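Local atomic coordinates of probable uracil-DNA glycosylase (Acanthamoeba polyphaga mimivirus, PDB entry 5X55), a protein that belongs to the uracil-DNA glycosylase superfamily and folds as a compact alpha/beta domain with a four-stranded parallel sheet at its core. Residues A[116-121]-A[166-171]; A[148-153]-A[269-274]; A[201-206]-A[213-218]; A[225-230]-A[349-354]; A[292-297]-A[301-306]. All coordinates share one frame; numbering follows the deposited sequence.

Contact 1. Residues A[116-121]-A[166-171]; sequences ECFPDC and PYPELL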
# COMPACT_ATOMS: atom_id res chain seq x y z
N GLU A 116 15.61 15.10 -9.37
CA GLU A 116 15.10 16.43 -9.66
C GLU A 116 14.61 17.15 -8.40
O GLU A 116 14.89 18.34 -8.23
CB GLU A 116 13.99 16.35 -10.72
CG GLU A 116 14.43 15.52 -11.92
CD GLU A 116 13.43 15.51 -13.07
OE1 GLU A 116 13.86 15.61 -14.24
OE2 GLU A 116 12.22 15.41 -12.82
N CYS A 117 13.89 16.44 -7.50
CA CYS A 117 13.44 17.04 -6.24
C CYS A 117 14.58 17.32 -5.29
O CYS A 117 14.46 18.21 -4.44
CB CYS A 117 12.45 16.12 -5.50
SG CYS A 117 10.94 15.80 -6.37
N PHE A 118 15.65 16.54 -5.35
CA PHE A 118 16.78 16.69 -4.44
C PHE A 118 18.06 16.70 -5.26
O PHE A 118 18.82 15.73 -5.25
CB PHE A 118 16.82 15.59 -3.38
CG PHE A 118 15.55 15.44 -2.59
CD1 PHE A 118 15.21 16.36 -1.61
CD2 PHE A 118 14.70 14.36 -2.81
CE1 PHE A 118 14.05 16.23 -0.87
CE2 PHE A 118 13.54 14.21 -2.07
CZ PHE A 118 13.21 15.15 -1.10
N PRO A 119 18.33 17.80 -5.98
CA PRO A 119 19.50 17.82 -6.87
C PRO A 119 20.80 17.48 -6.17
O PRO A 119 21.70 16.90 -6.79
CB PRO A 119 19.51 19.26 -7.40
CG PRO A 119 18.15 19.78 -7.17
CD PRO A 119 17.63 19.09 -5.94
N ASP A 120 20.91 17.81 -4.88
CA ASP A 120 22.12 17.59 -4.11
C ASP A 120 21.96 16.46 -3.10
O ASP A 120 22.72 16.38 -2.13
CB ASP A 120 22.53 18.90 -3.43
CG ASP A 120 22.74 20.04 -4.44
OD1 ASP A 120 23.55 19.87 -5.38
OD2 ASP A 120 22.07 21.09 -4.31
N CYS A 121 20.97 15.59 -3.32
CA CYS A 121 20.77 14.35 -2.55
C CYS A 121 20.44 14.63 -1.09
O CYS A 121 20.70 13.81 -0.22
CB CYS A 121 21.98 13.43 -2.67
SG CYS A 121 22.44 13.20 -4.41
N PRO A 166 8.43 4.71 -6.12
CA PRO A 166 7.80 5.78 -6.90
C PRO A 166 8.52 7.12 -6.71
O PRO A 166 9.34 7.22 -5.81
CB PRO A 166 6.38 5.84 -6.32
CG PRO A 166 6.58 5.44 -4.88
CD PRO A 166 7.63 4.34 -4.94
N TYR A 167 8.20 8.11 -7.55
CA TYR A 167 8.78 9.44 -7.43
C TYR A 167 8.34 10.09 -6.12
O TYR A 167 7.32 9.71 -5.53
CB TYR A 167 8.38 10.30 -8.63
CG TYR A 167 9.08 9.89 -9.92
CD1 TYR A 167 10.09 8.94 -9.91
CD2 TYR A 167 8.73 10.47 -11.13
CE1 TYR A 167 10.72 8.58 -11.07
CE2 TYR A 167 9.36 10.10 -12.31
CZ TYR A 167 10.35 9.16 -12.27
OH TYR A 167 10.98 8.77 -13.42
N PRO A 168 9.12 11.06 -5.62
CA PRO A 168 8.91 11.50 -4.23
C PRO A 168 7.59 12.22 -4.01
O PRO A 168 7.04 12.14 -2.91
CB PRO A 168 10.12 12.41 -3.96
CG PRO A 168 10.76 12.65 -5.24
CD PRO A 168 10.35 11.61 -6.21
N GLU A 169 7.04 12.90 -5.01
CA GLU A 169 5.72 13.49 -4.81
C GLU A 169 4.63 12.43 -4.73
O GLU A 169 3.50 12.76 -4.34
CB GLU A 169 5.40 14.49 -5.91
CG GLU A 169 6.41 15.64 -6.04
CD GLU A 169 6.07 16.60 -7.19
OE1 GLU A 169 5.27 17.54 -6.96
OE2 GLU A 169 6.59 16.40 -8.31
N LEU A 170 4.93 11.18 -5.09
CA LEU A 170 3.99 10.08 -4.93
C LEU A 170 4.34 9.15 -3.78
O LEU A 170 3.57 8.23 -3.49
CB LEU A 170 3.90 9.28 -6.22
CG LEU A 170 3.53 10.10 -7.44
CD1 LEU A 170 3.53 9.19 -8.67
CD2 LEU A 170 2.17 10.72 -7.21
N LEU A 171 5.48 9.36 -3.12
CA LEU A 171 5.99 8.42 -2.12
C LEU A 171 4.95 8.11 -1.04
O LEU A 171 4.78 6.95 -0.64
CB LEU A 171 7.25 9.00 -1.48
CG LEU A 171 7.83 8.13 -0.37
CD1 LEU A 171 8.27 6.80 -0.96
CD2 LEU A 171 8.97 8.83 0.33
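Cys117 and Pro168 mark the closest pass of the two backbones, with Cys117 CA 7.4 Å from Pro168 CA. The motif is a helix end laid against a proline-rich loop: helix 114-117 finishes at Cys117, and Phe118, the first residue to leave helical angles, opens a type I beta turn to Cys121, closed by Cys121 N bonding to Phe118 O at 2.9 Å. Opposite it, segment 166-171 begins with a cis peptide before Pro166 and leads toward helix 173-177, bending back through the 2.8 Å bond from Leu170 N to Tyr167 O.

The link between the segments is apolar and small. Cys117 presents its sulfur to the proline ring: with SG lying beside the backbone N (chi1 -63°), it reaches CG, the outermost corner of the Pro168 ring, rather than lying across the whole ring. Trp114 of the same helix also touches Pro168, and Leu128 covers it from a loop, which helps explain why the proline is buried. The Phe118 ring, buried against Leu158 of helix 146-159, has Cys117 CB 3.9 Å above the plane of one face, toward its rim. Its CE2 approaches Pro168 more loosely, 4.3 Å from CB. The tight point is Cys117 SG against Pro168 CG, 3.4 Å apart.

Contact 2. Residues A[148-153]-A[269-274]; sequences PQLESK and ARTWES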
# COMPACT_ATOMS: atom_id res chain seq x y z
N PRO A 148 17.15 8.99 10.96
CA PRO A 148 18.30 9.50 10.20
C PRO A 148 18.98 8.44 9.37
O PRO A 148 19.45 8.74 8.28
CB PRO A 148 19.22 10.06 11.28
CG PRO A 148 18.31 10.43 12.39
CD PRO A 148 17.24 9.35 12.39
N GLN A 149 19.02 7.19 9.85
CA GLN A 149 19.59 6.13 9.02
C GLN A 149 18.79 5.96 7.73
O GLN A 149 19.37 5.79 6.65
CB GLN A 149 19.65 4.81 9.79
CG GLN A 149 20.74 4.77 10.85
CD GLN A 149 20.49 3.70 11.91
OE1 GLN A 149 19.92 2.64 11.62
NE2 GLN A 149 20.93 3.97 13.13
N LEU A 150 17.46 6.01 7.82
CA LEU A 150 16.62 5.87 6.63
C LEU A 150 16.91 6.99 5.63
O LEU A 150 17.18 6.75 4.44
CB LEU A 150 15.16 5.86 7.06
CG LEU A 150 14.08 6.01 5.99
CD1 LEU A 150 14.14 4.84 5.06
CD2 LEU A 150 12.69 6.12 6.63
N GLU A 151 16.90 8.24 6.11
CA GLU A 151 17.20 9.33 5.18
C GLU A 151 18.63 9.25 4.64
O GLU A 151 18.89 9.65 3.49
CB GLU A 151 16.91 10.67 5.84
CG GLU A 151 15.41 10.97 5.93
CD GLU A 151 15.12 12.40 6.37
OE1 GLU A 151 16.09 13.05 6.84
OE2 GLU A 151 13.96 12.87 6.26
N SER A 152 19.56 8.69 5.43
CA SER A 152 20.93 8.48 4.97
C SER A 152 20.98 7.47 3.84
O SER A 152 21.67 7.68 2.84
CB SER A 152 21.83 8.01 6.13
OG SER A 152 22.27 9.11 6.89
N LYS A 153 20.29 6.33 4.00
CA LYS A 153 20.32 5.31 2.96
C LYS A 153 19.68 5.83 1.67
O LYS A 153 20.22 5.60 0.58
CB LYS A 153 19.62 4.05 3.43
CG LYS A 153 20.18 3.50 4.71
CD LYS A 153 19.68 2.10 4.98
CE LYS A 153 19.59 1.84 6.48
NZ LYS A 153 18.63 0.73 6.76
N ALA A 269 13.92 -3.89 0.81
CA ALA A 269 13.02 -4.59 1.73
C ALA A 269 13.38 -4.34 3.19
O ALA A 269 12.49 -4.37 4.04
CB ALA A 269 13.03 -6.08 1.42
N ARG A 270 14.65 -4.13 3.53
CA ARG A 270 14.98 -3.85 4.92
C ARG A 270 14.78 -2.38 5.25
O ARG A 270 14.43 -2.04 6.39
CB ARG A 270 16.43 -4.24 5.24
CG ARG A 270 16.81 -5.71 5.06
CD ARG A 270 16.50 -6.56 6.29
NE ARG A 270 15.46 -7.54 5.98
CZ ARG A 270 15.69 -8.79 5.58
NH1 ARG A 270 16.96 -9.25 5.46
NH2 ARG A 270 14.65 -9.58 5.30
N THR A 271 14.96 -1.52 4.24
CA THR A 271 15.02 -0.07 4.42
C THR A 271 13.84 0.49 5.22
O THR A 271 14.04 1.35 6.08
CB THR A 271 15.10 0.57 3.04
OG1 THR A 271 16.24 0.04 2.36
CG2 THR A 271 15.21 2.08 3.13
N TRP A 272 12.62 0.02 4.98
CA TRP A 272 11.43 0.67 5.53
C TRP A 272 10.78 -0.07 6.69
O TRP A 272 9.71 0.36 7.15
CB TRP A 272 10.39 0.89 4.43
CG TRP A 272 10.86 1.84 3.36
CD1 TRP A 272 11.53 1.52 2.22
CD2 TRP A 272 10.69 3.26 3.35
NE1 TRP A 272 11.79 2.67 1.50
CE2 TRP A 272 11.29 3.74 2.18
CE3 TRP A 272 10.09 4.17 4.23
CZ2 TRP A 272 11.30 5.10 1.86
CZ3 TRP A 272 10.10 5.52 3.92
CH2 TRP A 272 10.69 5.97 2.74
N GLU A 273 11.40 -1.14 7.20
CA GLU A 273 10.71 -2.04 8.13
C GLU A 273 10.34 -1.32 9.43
O GLU A 273 9.23 -1.52 9.95
CB GLU A 273 11.58 -3.27 8.43
CG GLU A 273 11.72 -4.28 7.27
CD GLU A 273 12.48 -5.58 7.62
OE1 GLU A 273 13.53 -5.53 8.32
OE2 GLU A 273 12.02 -6.66 7.20
N SER A 274 11.23 -0.49 9.96
CA SER A 274 10.90 0.19 11.21
C SER A 274 9.85 1.27 10.98
O SER A 274 8.98 1.49 11.82
CB SER A 274 12.15 0.79 11.85
OG SER A 274 13.11 -0.22 12.09
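Leu150 rests on Trp272 in a CH-pi contact that joins helix 146-159 to the turn leading into helix 273-286. Its CD1 methyl sits over the centre of the six-membered ring, 4.0 Å from the centroid and only 3° off the ring normal. The second methyl, CD2, reaches the rim of the same six-membered ring, 3.8 Å from Trp272 CZ3. With Leu150 CG anti to the backbone N (chi1 168°), the fork of the side chain puts CD1 both over the ring and against Thr271, whose own side chain runs across it at about a right angle. Lys153, one helical turn on, borders the same site with its NZ 4.4 Å from Thr271 CA.

The next shell holds these groups in position. Trp272 is the N-cap residue of helix 273-286, within a type I turn from Arg270 to Glu273. Its indole NE1 bonds to Thr259 OG1, its ring meets that of Phe258, and Leu125 packs on both Leu150 and Trp272. Thr271 divides its branches: OG1 pairs with Tyr157 OH, from farther along helix 146-159, while CG2 meets Leu150 CD1 at 3.5 Å.

Contact 3. Residues A[201-206]-A[213-218]; sequences VPYAMG and LNCPVP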
# COMPACT_ATOMS: atom_id res chain seq x y z
N VAL A 201 7.45 6.09 -17.71
CA VAL A 201 6.55 6.35 -16.59
C VAL A 201 6.53 5.11 -15.69
O VAL A 201 6.14 4.02 -16.13
CB VAL A 201 5.14 6.71 -17.05
CG1 VAL A 201 4.26 6.94 -15.84
CG2 VAL A 201 5.17 7.95 -17.96
N PRO A 202 6.92 5.23 -14.43
CA PRO A 202 6.88 4.06 -13.55
C PRO A 202 5.45 3.61 -13.31
O PRO A 202 4.50 4.40 -13.31
CB PRO A 202 7.53 4.58 -12.26
CG PRO A 202 8.32 5.76 -12.67
CD PRO A 202 7.51 6.40 -13.76
N TYR A 203 5.30 2.29 -13.12
CA TYR A 203 4.03 1.75 -12.64
C TYR A 203 3.79 2.09 -11.18
O TYR A 203 2.64 2.27 -10.77
CB TYR A 203 3.99 0.23 -12.81
CG TYR A 203 3.98 -0.26 -14.24
CD1 TYR A 203 3.66 0.59 -15.28
CD2 TYR A 203 4.28 -1.57 -14.53
CE1 TYR A 203 3.65 0.14 -16.60
CE2 TYR A 203 4.27 -2.04 -15.83
CZ TYR A 203 3.96 -1.18 -16.86
OH TYR A 203 3.95 -1.67 -18.15
N ALA A 204 4.84 2.19 -10.37
CA ALA A 204 4.68 2.51 -8.96
C ALA A 204 4.13 3.93 -8.79
O ALA A 204 4.64 4.89 -9.41
CB ALA A 204 6.02 2.37 -8.23
N MET A 205 3.08 4.07 -7.98
CA MET A 205 2.46 5.37 -7.73
C MET A 205 2.20 5.61 -6.25
O MET A 205 1.40 6.47 -5.90
CB MET A 205 1.16 5.50 -8.54
CG MET A 205 0.09 4.45 -8.22
SD MET A 205 -1.42 4.91 -9.10
CE MET A 205 -2.06 6.18 -8.00
N GLY A 206 2.88 4.90 -5.36
CA GLY A 206 2.75 5.18 -3.94
C GLY A 206 1.54 4.56 -3.29
O GLY A 206 1.20 4.95 -2.17
N LEU A 213 -3.54 5.48 -14.85
CA LEU A 213 -4.36 5.30 -16.04
C LEU A 213 -3.48 5.15 -17.28
O LEU A 213 -2.38 5.70 -17.35
CB LEU A 213 -5.29 6.50 -16.22
CG LEU A 213 -6.30 6.77 -15.10
CD1 LEU A 213 -6.89 8.15 -15.26
CD2 LEU A 213 -7.39 5.71 -15.09
N ASN A 214 -3.98 4.40 -18.26
CA ASN A 214 -3.28 4.15 -19.52
C ASN A 214 -1.96 3.41 -19.30
O ASN A 214 -1.00 3.60 -20.06
CB ASN A 214 -3.03 5.45 -20.29
CG ASN A 214 -4.32 6.08 -20.79
OD1 ASN A 214 -5.18 5.39 -21.33
ND2 ASN A 214 -4.45 7.39 -20.60
N CYS A 215 -1.89 2.59 -18.25
CA CYS A 215 -0.88 1.56 -18.04
C CYS A 215 -1.54 0.20 -18.14
O CYS A 215 -2.75 0.07 -17.93
CB CYS A 215 -0.21 1.67 -16.65
SG CYS A 215 0.86 3.10 -16.37
N PRO A 216 -0.78 -0.85 -18.43
CA PRO A 216 -1.35 -2.20 -18.36
C PRO A 216 -1.81 -2.51 -16.94
O PRO A 216 -1.19 -2.09 -15.97
CB PRO A 216 -0.20 -3.10 -18.81
CG PRO A 216 0.69 -2.20 -19.64
CD PRO A 216 0.58 -0.84 -19.01
N VAL A 217 -2.91 -3.24 -16.83
CA VAL A 217 -3.36 -3.75 -15.53
C VAL A 217 -2.46 -4.91 -15.10
O VAL A 217 -2.36 -5.90 -15.83
CB VAL A 217 -4.83 -4.21 -15.59
CG1 VAL A 217 -5.24 -4.88 -14.26
CG2 VAL A 217 -5.76 -3.05 -15.96
N PRO A 218 -1.78 -4.83 -13.95
CA PRO A 218 -0.94 -5.96 -13.51
C PRO A 218 -1.78 -7.18 -13.13
O PRO A 218 -2.93 -7.06 -12.71
CB PRO A 218 -0.20 -5.41 -12.28
CG PRO A 218 -0.40 -3.89 -12.37
CD PRO A 218 -1.72 -3.69 -13.03
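Tyr203 and Cys215 bring the two irregular segments nearest, CA to CA 7.3 Å, within the long connection from strand 185-189 to helix 219-230. This is a cysteine sulfur-aromatic contact that closes a short loop on itself. Tyr203 CG lies beside the backbone N (chi1 -67°), and from there the ring extends across to the other segment. Cys215 SG approaches the ring obliquely, 5.0 Å from its centroid and 66° off the normal; its nearest ring atom is Tyr203 CD1, at 3.9 Å. Cys197 lies against the same cysteine from another part of the connection.

Pro216 takes up the phenol end, its ring crossing the tyrosine side chain at about a right angle. Backbone bonds hold both segments in place: Tyr203 pairs with Gly195, and Leu213 pairs with Ile104 and Ala106. The proline meets the hydroxyl oxygen with two of its ring carbons, Tyr203 OH lying 3.6 Å from both CG and CD of Pro216.

Contact 4. Residues A[225-230]-A[349-354]; sequences YTNLIK and DHFGKI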
# COMPACT_ATOMS: atom_id res chain seq x y z
N TYR A 225 -9.83 -7.86 -9.40
CA TYR A 225 -11.06 -7.58 -10.15
C TYR A 225 -11.88 -8.84 -10.38
O TYR A 225 -13.11 -8.84 -10.20
CB TYR A 225 -10.73 -6.94 -11.50
CG TYR A 225 -10.21 -5.53 -11.49
CD1 TYR A 225 -10.48 -4.65 -10.44
CD2 TYR A 225 -9.45 -5.06 -12.55
CE1 TYR A 225 -10.01 -3.35 -10.46
CE2 TYR A 225 -8.98 -3.76 -12.58
CZ TYR A 225 -9.25 -2.92 -11.54
OH TYR A 225 -8.75 -1.64 -11.60
N THR A 226 -11.23 -9.93 -10.80
CA THR A 226 -11.92 -11.20 -11.00
C THR A 226 -12.66 -11.62 -9.73
O THR A 226 -13.80 -12.08 -9.80
CB THR A 226 -10.92 -12.28 -11.44
OG1 THR A 226 -10.40 -11.97 -12.74
CG2 THR A 226 -11.56 -13.69 -11.48
N ASN A 227 -12.02 -11.46 -8.57
CA ASN A 227 -12.67 -11.78 -7.30
C ASN A 227 -13.87 -10.87 -7.05
O ASN A 227 -14.93 -11.33 -6.59
CB ASN A 227 -11.65 -11.66 -6.16
CG ASN A 227 -12.22 -12.09 -4.82
OD1 ASN A 227 -12.83 -11.29 -4.10
ND2 ASN A 227 -12.03 -13.35 -4.48
N LEU A 228 -13.73 -9.56 -7.32
CA LEU A 228 -14.88 -8.67 -7.14
C LEU A 228 -16.05 -9.08 -8.02
O LEU A 228 -17.21 -9.06 -7.58
CB LEU A 228 -14.49 -7.22 -7.42
CG LEU A 228 -13.64 -6.56 -6.32
CD1 LEU A 228 -12.69 -5.54 -6.91
CD2 LEU A 228 -14.57 -5.90 -5.29
N ILE A 229 -15.77 -9.47 -9.27
CA ILE A 229 -16.83 -9.92 -10.18
C ILE A 229 -17.49 -11.19 -9.64
O ILE A 229 -18.72 -11.30 -9.59
CB ILE A 229 -16.25 -10.11 -11.60
CG1 ILE A 229 -16.03 -8.75 -12.26
CG2 ILE A 229 -17.18 -10.95 -12.47
CD1 ILE A 229 -14.90 -8.72 -13.27
N LYS A 230 -16.67 -12.16 -9.20
CA LYS A 230 -17.18 -13.44 -8.71
C LYS A 230 -18.16 -13.28 -7.54
O LYS A 230 -19.12 -14.04 -7.43
CB LYS A 230 -16.01 -14.32 -8.30
CG LYS A 230 -16.38 -15.60 -7.61
CD LYS A 230 -15.16 -16.51 -7.49
CE LYS A 230 -15.43 -17.60 -6.45
NZ LYS A 230 -14.35 -18.63 -6.43
N ASP A 349 -14.42 -14.20 -0.14
CA ASP A 349 -15.11 -12.97 -0.53
C ASP A 349 -14.54 -11.84 0.33
O ASP A 349 -15.17 -11.37 1.28
CB ASP A 349 -16.61 -13.14 -0.36
CG ASP A 349 -17.39 -11.93 -0.81
OD1 ASP A 349 -16.82 -10.99 -1.39
OD2 ASP A 349 -18.62 -11.94 -0.61
N HIS A 350 -13.33 -11.40 -0.04
CA HIS A 350 -12.63 -10.37 0.74
C HIS A 350 -13.49 -9.13 0.95
O HIS A 350 -13.64 -8.64 2.07
CB HIS A 350 -11.33 -9.97 0.04
CG HIS A 350 -10.53 -11.14 -0.41
ND1 HIS A 350 -9.60 -11.77 0.39
CD2 HIS A 350 -10.53 -11.82 -1.59
CE1 HIS A 350 -9.06 -12.78 -0.27
NE2 HIS A 350 -9.60 -12.82 -1.47
N PHE A 351 -14.07 -8.62 -0.14
CA PHE A 351 -14.78 -7.35 -0.09
C PHE A 351 -16.17 -7.51 0.49
O PHE A 351 -16.68 -6.58 1.13
CB PHE A 351 -14.79 -6.74 -1.49
CG PHE A 351 -13.41 -6.56 -2.04
CD1 PHE A 351 -12.69 -5.40 -1.78
CD2 PHE A 351 -12.79 -7.58 -2.77
CE1 PHE A 351 -11.38 -5.25 -2.25
CE2 PHE A 351 -11.49 -7.42 -3.26
CZ PHE A 351 -10.78 -6.26 -2.99
N GLY A 352 -16.78 -8.68 0.31
CA GLY A 352 -17.99 -9.00 1.05
C GLY A 352 -17.74 -9.00 2.55
O GLY A 352 -18.53 -8.48 3.32
N LYS A 353 -16.60 -9.56 2.97
CA LYS A 353 -16.27 -9.56 4.39
C LYS A 353 -16.02 -8.14 4.91
O LYS A 353 -16.47 -7.80 6.02
CB LYS A 353 -15.07 -10.47 4.65
CG LYS A 353 -15.33 -11.88 4.24
CD LYS A 353 -14.73 -12.91 5.17
CE LYS A 353 -13.23 -13.02 4.99
NZ LYS A 353 -12.69 -14.23 5.70
N ILE A 354 -15.31 -7.31 4.13
CA ILE A 354 -15.15 -5.91 4.52
C ILE A 354 -16.51 -5.23 4.68
O ILE A 354 -16.75 -4.49 5.63
CB ILE A 354 -14.28 -5.16 3.49
CG1 ILE A 354 -12.85 -5.68 3.51
CG2 ILE A 354 -14.36 -3.65 3.75
CD1 ILE A 354 -12.04 -5.28 2.29
O HOH W 1 -14.79 -10.12 -2.88
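A capped helix start, that of helix 350-360, packs here against the last turns of helix 219-230; the axes of segments 225-230 and 350-354 cross at -64° and come within 9.9 Å. Leu228 and Phe351 form the apolar half. The CD2 methyl of Leu228 lies over one face of the phenyl ring in a CH-pi contact, 3.8 Å from the centroid and displaced toward the side of Phe351 CG and CD2.

The polar half starts from Asn227, whose CG is anti to its backbone N (chi1 -175°), carrying the amide across to the other helix. Its OD1 comes to the edge of the His350 ring, 3.4 Å from CD2, while its ND2 is taken by Val348 O. A water bridges the rest: it donates to Asn227 OD1 at 2.6 Å and to Asp349 OD1 at 2.7 Å, and accepts more distantly from Phe351 N. Asp349 is the N-cap, and its OD1 also receives Gly352 N at 2.9 Å, from well above the carboxylate plane (63° out of it), as well as His233 NE2. Three donors on one oxygen would probably favour the charged carboxylate.

Behind this interface the helix start reaches the central sheet: His350 touches Ser316 of strand 312-316, and Phe351 packs on Trp295 of strand 291-295.

Contact 5. Residues A[292-297]-A[301-306]; sequences FVAWGA and KLCQRV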
# COMPACT_ATOMS: atom_id res chain seq x y z
N PHE A 292 -7.96 -5.06 8.62
CA PHE A 292 -6.68 -5.41 8.02
C PHE A 292 -6.88 -6.60 7.09
O PHE A 292 -7.39 -7.65 7.51
CB PHE A 292 -5.63 -5.73 9.09
CG PHE A 292 -5.09 -4.52 9.79
CD1 PHE A 292 -5.79 -3.95 10.85
CD2 PHE A 292 -3.89 -3.92 9.38
CE1 PHE A 292 -5.31 -2.81 11.50
CE2 PHE A 292 -3.40 -2.78 10.02
CZ PHE A 292 -4.11 -2.22 11.08
N VAL A 293 -6.47 -6.43 5.84
CA VAL A 293 -6.55 -7.47 4.82
C VAL A 293 -5.14 -7.96 4.54
O VAL A 293 -4.28 -7.18 4.11
CB VAL A 293 -7.21 -6.93 3.54
CG1 VAL A 293 -7.23 -7.99 2.49
CG2 VAL A 293 -8.59 -6.44 3.83
N ALA A 294 -4.90 -9.25 4.81
CA ALA A 294 -3.57 -9.85 4.68
C ALA A 294 -3.57 -10.82 3.50
O ALA A 294 -4.05 -11.95 3.60
CB ALA A 294 -3.17 -10.55 5.98
N TRP A 295 -3.01 -10.37 2.37
CA TRP A 295 -2.88 -11.21 1.19
C TRP A 295 -1.42 -11.69 1.09
O TRP A 295 -0.52 -10.91 0.75
CB TRP A 295 -3.31 -10.43 -0.05
CG TRP A 295 -4.79 -10.08 -0.14
CD1 TRP A 295 -5.85 -10.74 0.44
CD2 TRP A 295 -5.36 -8.98 -0.87
NE1 TRP A 295 -7.04 -10.11 0.10
CE2 TRP A 295 -6.76 -9.03 -0.70
CE3 TRP A 295 -4.81 -7.95 -1.66
CZ2 TRP A 295 -7.62 -8.10 -1.28
CZ3 TRP A 295 -5.67 -7.02 -2.24
CH2 TRP A 295 -7.06 -7.10 -2.04
N GLY A 296 -1.19 -12.97 1.38
CA GLY A 296 0.14 -13.53 1.38
C GLY A 296 0.78 -13.54 2.77
O GLY A 296 0.32 -12.90 3.72
N ALA A 297 1.88 -14.28 2.86
CA ALA A 297 2.49 -14.57 4.16
C ALA A 297 3.17 -13.34 4.76
O ALA A 297 3.11 -13.11 5.97
CB ALA A 297 3.49 -15.71 4.01
N LYS A 301 2.33 -11.75 8.38
CA LYS A 301 3.28 -11.44 9.44
C LYS A 301 3.06 -10.02 9.93
O LYS A 301 2.92 -9.79 11.14
CB LYS A 301 4.71 -11.63 8.96
CG LYS A 301 5.73 -11.02 9.94
CD LYS A 301 7.14 -11.57 9.72
CE LYS A 301 7.80 -10.96 8.49
NZ LYS A 301 7.96 -9.49 8.63
N LEU A 302 2.98 -9.06 9.00
CA LEU A 302 2.79 -7.68 9.46
C LEU A 302 1.49 -7.52 10.24
O LEU A 302 1.46 -6.79 11.23
CB LEU A 302 2.81 -6.72 8.28
CG LEU A 302 4.15 -6.56 7.60
CD1 LEU A 302 4.00 -5.46 6.59
CD2 LEU A 302 5.24 -6.24 8.61
N CYS A 303 0.41 -8.18 9.81
CA CYS A 303 -0.87 -8.02 10.50
C CYS A 303 -0.90 -8.71 11.86
O CYS A 303 -1.83 -8.47 12.64
CB CYS A 303 -2.00 -8.55 9.63
SG CYS A 303 -2.35 -7.46 8.20
N GLN A 304 0.07 -9.56 12.15
CA GLN A 304 0.20 -10.07 13.51
C GLN A 304 0.86 -9.09 14.46
O GLN A 304 1.08 -9.43 15.63
CB GLN A 304 0.95 -11.39 13.48
CG GLN A 304 0.08 -12.44 12.83
CD GLN A 304 0.73 -13.76 12.74
OE1 GLN A 304 0.92 -14.45 13.75
NE2 GLN A 304 1.12 -14.15 11.52
N ARG A 305 1.18 -7.87 14.01
CA ARG A 305 1.44 -6.81 14.97
C ARG A 305 0.15 -6.29 15.59
O ARG A 305 0.21 -5.56 16.59
CB ARG A 305 2.17 -5.63 14.33
CG ARG A 305 3.51 -5.96 13.69
CD ARG A 305 4.12 -4.68 13.17
NE ARG A 305 4.55 -3.80 14.26
CZ ARG A 305 5.75 -3.87 14.82
NH1 ARG A 305 6.64 -4.78 14.41
NH2 ARG A 305 6.07 -3.04 15.80
N VAL A 306 -0.99 -6.66 15.02
CA VAL A 306 -2.27 -6.02 15.29
C VAL A 306 -3.06 -6.90 16.25
O VAL A 306 -3.09 -8.13 16.10
CB VAL A 306 -3.06 -5.78 13.98
CG1 VAL A 306 -4.44 -5.22 14.26
CG2 VAL A 306 -2.29 -4.86 13.01
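The Phe292 ring has Val306 CG2 over the centre of one face, a CH-pi contact at 3.8 Å from the centroid and 12° off the normal. The two side chains approach from opposite directions, and the other methyl of the valine, CG1, comes down on the CD1-CE1 side of the ring, 3.8 Å from CE1. Cys303 SG approaches obliquely, 5.2 Å from the Phe292 centroid, as a sulfur-aromatic contact. It lies beside its own backbone N (chi1 -72°), where it bridges two side chains on the same side of the strand: Phe292 CB at 3.8 Å and Ala294 CB at 3.9 Å.

At the far end Ala297 and Lys301 belong to the same short helix, 297-303. Gly296 is the N-cap, with backbone angles that suit glycine, and in the first turn Lys301 N bonds to Ala297 O at 2.9 Å, nearly straight at 167°. At Cys303 the helix gives way to a type I turn running to Val306.

Together these contacts fold the helix onto its strand within the beta-alpha-beta unit of strand 291-295, helix 297-303 and strand 312-316. Ile313 touches both Phe292 and Cys303, while Thr284 and Ile280 of helix 273-286 cover Val306, with Thr284 also reaching Phe292.

Contacts 1 and 2 both lie across the chain's centre from contact 4, the centres of 1 and 4 being 36 Å apart. Contact 5 lies between, about 5 Å from contact 2 at nearest atoms. Helix 146-159 connects the first two, which also meet through Leu171 and Trp272. Contact 3 touches both 1 and 4: Pro166 packs on segment 201-206, and Val217 on Tyr225. Contact 4 packs against the parallel sheet that supplies the strand of contact 5; Trp295 meets His350 and Phe351. Along the chain, contact 2 crosses 1 and 4, while 5 falls between the segments of 4. Contacts 1 and 2 thus join N-terminal helices to later chain, whereas 3 and 5 are local.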